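Local coordinates for protein Dye type peroxidase A (Streptomyces lividans 1326, PDB 6GZW) that binds haem and, as a dye-decolourising peroxidase, probably uses hydrogen peroxide to oxidise dyes and related substrates, at residues A47-R52 against G124-Q129. Numbering follows the deposited sequence.
Sequences AALLRR and GDLWVQ
Leu-126, at the start of strand 126-132, is met by two consecutive leucines of helix 43-61, one for each of its methyl branches, and illustrates how a helix can be seated on a sheet by apolar contacts, with no hydrogen bond between the two segments. The closer touch is tip to tip: CD2 of Leu-49 lies 3.8 Å from CD1 of Leu-126. With CG anti to the backbone N (chi1 172°), Leu-49 carries on toward the strand, while Leu-126 extends from the strand with CG anti to its own carbonyl carbon. The second touch is slacker, with CD2 of Leu-50 4.4 Å from CD2 of Leu-126. Although the CB of Leu-50 does not head for the strand, the end of its side chain bends nearer. All three leucines are buried, and Phe-88 of strand 83-89 touches both Leu-50 and Leu-126.

The backbones stay well apart, their nearest CA atoms, those of Leu-50 and Leu-126, being separated by 10.0 Å. Polar bonding secures the entry to the strand: Asp-125 forms a salt bridge with Arg-95 through OD1, which also bonds to Ser-91 OG, while its OD2 is bonded to the backbone N of Leu-37. The strand opens with a classic beta bulge, in which Asp-125 and Leu-126 lie opposite the single residue Phe-35.

The leucine cluster thus joins a helix to a strand that runs between strands 29-37 and 83-89, in the N-terminal half of the ferredoxin-like fold of the dimeric alpha+beta barrel superfamily, as in dye-decolourising peroxidases.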
ATOM      1  N   ALA A  47     -18.652  25.086   4.260  1.00 14.11           N
ATOM      2  CA  ALA A  47     -18.061  25.582   5.498  1.00 14.70           C
ATOM      3  C   ALA A  47     -18.211  24.563   6.628  1.00 14.99           C
ATOM      4  O   ALA A  47     -17.255  24.251   7.326  1.00 15.59           O
ATOM      5  CB  ALA A  47     -18.670  26.931   5.885  1.00 15.11           C
ATOM      6  N   ALA A  48     -19.409  23.996   6.772  1.00 15.37           N
ATOM      7  CA  ALA A  48     -19.646  22.941   7.752  1.00 14.46           C
ATOM      8  C   ALA A  48     -18.773  21.686   7.512  1.00 13.57           C
ATOM      9  O   ALA A  48     -18.308  21.069   8.464  1.00 13.37           O
ATOM     10  CB  ALA A  48     -21.120  22.559   7.782  1.00 15.35           C
ATOM     11  N   LEU A  49     -18.536  21.349   6.243  1.00 14.15           N
ATOM     12  CA  LEU A  49     -17.702  20.204   5.893  1.00 13.43           C
ATOM     13  C   LEU A  49     -16.240  20.423   6.299  1.00 14.02           C
ATOM     14  O   LEU A  49     -15.627  19.550   6.894  1.00 13.14           O
ATOM     15  CB  LEU A  49     -17.808  19.904   4.395  1.00 13.91           C
ATOM     16  CG  LEU A  49     -16.842  18.846   3.834  1.00 12.90           C
ATOM     17  CD1 LEU A  49     -17.067  17.517   4.526  1.00 13.44           C
ATOM     18  CD2 LEU A  49     -17.104  18.660   2.365  1.00 14.14           C
ATOM     19  N   LEU A  50     -15.699  21.599   5.997  1.00 14.60           N
ATOM     20  CA  LEU A  50     -14.331  21.904   6.397  1.00 14.78           C
ATOM     21  C   LEU A  50     -14.197  21.970   7.927  1.00 14.80           C
ATOM     22  O   LEU A  50     -13.167  21.591   8.462  1.00 14.36           O
ATOM     23  CB  LEU A  50     -13.805  23.186   5.731  1.00 14.59           C
ATOM     24  CG  LEU A  50     -13.088  23.051   4.381  1.00 15.65           C
ATOM     25  CD1 LEU A  50     -11.735  22.361   4.528  1.00 15.80           C
ATOM     26  CD2 LEU A  50     -13.962  22.341   3.357  1.00 15.65           C
ATOM     27  N   ARG A  51     -15.230  22.435   8.638  1.00 16.75           N
ATOM     28  CA  ARG A  51     -15.239  22.319  10.109  1.00 18.28           C
ATOM     29  C   ARG A  51     -15.128  20.870  10.591  1.00 17.44           C
ATOM     30  O   ARG A  51     -14.296  20.550  11.457  1.00 18.92           O
ATOM     31  CB  ARG A  51     -16.490  22.977  10.752  1.00 22.14           C
ATOM     32  CG  ARG A  51     -16.301  24.439  11.089  1.00 25.92           C
ATOM     33  CD  ARG A  51     -17.412  25.048  11.970  1.00 28.25           C
ATOM     34  NE  ARG A  51     -18.777  25.015  11.390  1.00 34.29           N
ATOM     35  CZ  ARG A  51     -19.247  25.726  10.345  1.00 34.28           C
ATOM     36  NH1 ARG A  51     -18.484  26.574   9.656  1.00 35.15           N
ATOM     37  NH2 ARG A  51     -20.523  25.575   9.969  1.00 35.23           N
ATOM     38  N   ARG A  52     -15.974  19.993  10.043  1.00 16.27           N
ATOM     39  CA  ARG A  52     -15.950  18.574  10.387  1.00 16.42           C
ATOM     40  C   ARG A  52     -14.569  18.009  10.078  1.00 15.14           C
ATOM     41  O   ARG A  52     -13.943  17.366  10.919  1.00 15.44           O
ATOM     42  CB  ARG A  52     -16.990  17.752   9.602  1.00 17.09           C
ATOM     43  CG  ARG A  52     -18.395  17.844  10.123  1.00 18.39           C
ATOM     44  CD  ARG A  52     -19.309  16.761   9.569  1.00 17.88           C
ATOM     45  NE  ARG A  52     -19.497  16.713   8.106  1.00 17.54           N
ATOM     46  CZ  ARG A  52     -20.243  17.551   7.379  1.00 16.52           C
ATOM     47  NH1 ARG A  52     -20.865  18.616   7.930  1.00 16.18           N
ATOM     48  NH2 ARG A  52     -20.377  17.329   6.086  1.00 16.31           N
ATOM     49  N   GLY A 124     -11.516  18.344  -9.569  1.00 13.75           N
ATOM     50  CA  GLY A 124     -12.408  18.157  -8.421  1.00 13.45           C
ATOM     51  C   GLY A 124     -12.607  19.439  -7.668  1.00 13.99           C
ATOM     52  O   GLY A 124     -11.757  20.323  -7.697  1.00 14.77           O
ATOM     53  N   ASP A 125     -13.741  19.534  -6.966  1.00 14.13           N
ATOM     54  CA  ASP A 125     -13.984  20.712  -6.123  1.00 14.05           C
ATOM     55  C   ASP A 125     -13.040  20.801  -4.938  1.00 13.56           C
ATOM     56  O   ASP A 125     -12.586  21.918  -4.588  1.00 14.64           O
ATOM     57  CB  ASP A 125     -15.426  20.731  -5.595  1.00 14.59           C
ATOM     58  CG  ASP A 125     -16.497  20.881  -6.704  1.00 14.98           C
ATOM     59  OD1 ASP A 125     -16.221  21.487  -7.786  1.00 15.23           O
ATOM     60  OD2 ASP A 125     -17.633  20.357  -6.469  1.00 14.90           O
ATOM     61  N   LEU A 126     -12.753  19.650  -4.305  1.00 12.54           N
ATOM     62  CA  LEU A 126     -12.007  19.595  -3.053  1.00 13.00           C
ATOM     63  C   LEU A 126     -10.969  18.491  -3.114  1.00 13.43           C
ATOM     64  O   LEU A 126     -11.247  17.427  -3.677  1.00 13.89           O
ATOM     65  CB  LEU A 126     -12.937  19.310  -1.879  1.00 13.31           C
ATOM     66  CG  LEU A 126     -13.937  20.414  -1.535  1.00 13.69           C
ATOM     67  CD1 LEU A 126     -15.026  19.858  -0.644  1.00 14.10           C
ATOM     68  CD2 LEU A 126     -13.231  21.603  -0.885  1.00 14.70           C
ATOM     69  N   TRP A 127      -9.818  18.719  -2.504  1.00 12.91           N
ATOM     70  CA  TRP A 127      -8.761  17.694  -2.452  1.00 12.15           C
ATOM     71  C   TRP A 127      -8.328  17.481  -1.023  1.00 12.12           C
ATOM     72  O   TRP A 127      -8.216  18.427  -0.259  1.00 11.94           O
ATOM     73  CB  TRP A 127      -7.595  18.189  -3.292  1.00 12.11           C
ATOM     74  CG  TRP A 127      -6.364  17.330  -3.347  1.00 11.99           C
ATOM     75  CD1 TRP A 127      -6.177  16.155  -4.055  1.00 12.19           C
ATOM     76  CD2 TRP A 127      -5.123  17.606  -2.691  1.00 12.43           C
ATOM     77  NE1 TRP A 127      -4.891  15.721  -3.885  1.00 12.45           N
ATOM     78  CE2 TRP A 127      -4.219  16.585  -3.059  1.00 12.16           C
ATOM     79  CE3 TRP A 127      -4.673  18.644  -1.852  1.00 12.36           C
ATOM     80  CZ2 TRP A 127      -2.884  16.560  -2.601  1.00 12.91           C
ATOM     81  CZ3 TRP A 127      -3.346  18.610  -1.375  1.00 12.58           C
ATOM     82  CH2 TRP A 127      -2.462  17.590  -1.769  1.00 12.09           C
ATOM     83  N   VAL A 128      -8.104  16.213  -0.641  1.00 11.70           N
ATOM     84  CA  VAL A 128      -7.499  15.905   0.641  1.00 11.25           C
ATOM     85  C   VAL A 128      -6.319  14.980   0.430  1.00 12.16           C
ATOM     86  O   VAL A 128      -6.426  14.001  -0.337  1.00 10.83           O
ATOM     87  CB  VAL A 128      -8.503  15.215   1.605  1.00 11.64           C
ATOM     88  CG1 VAL A 128      -7.877  15.090   2.988  1.00 11.98           C
ATOM     89  CG2 VAL A 128      -9.803  15.994   1.649  1.00 11.78           C
ATOM     90  N   GLN A 129      -5.208  15.293   1.109  1.00 11.69           N
ATOM     91  CA  GLN A 129      -4.024  14.436   1.130  1.00 11.75           C
ATOM     92  C   GLN A 129      -3.860  13.848   2.515  1.00 11.34           C
ATOM     93  O   GLN A 129      -3.746  14.566   3.513  1.00 11.32           O
ATOM     94  CB  GLN A 129      -2.777  15.245   0.762  1.00 11.78           C
ATOM     95  CG  GLN A 129      -1.448  14.487   0.873  1.00 12.01           C
ATOM     96  CD  GLN A 129      -0.274  15.404   0.641  1.00 12.92           C
ATOM     97  OE1 GLN A 129      -0.004  16.309   1.454  1.00 12.87           O
ATOM     98  NE2 GLN A 129       0.420  15.203  -0.460  1.00 11.97           N
TER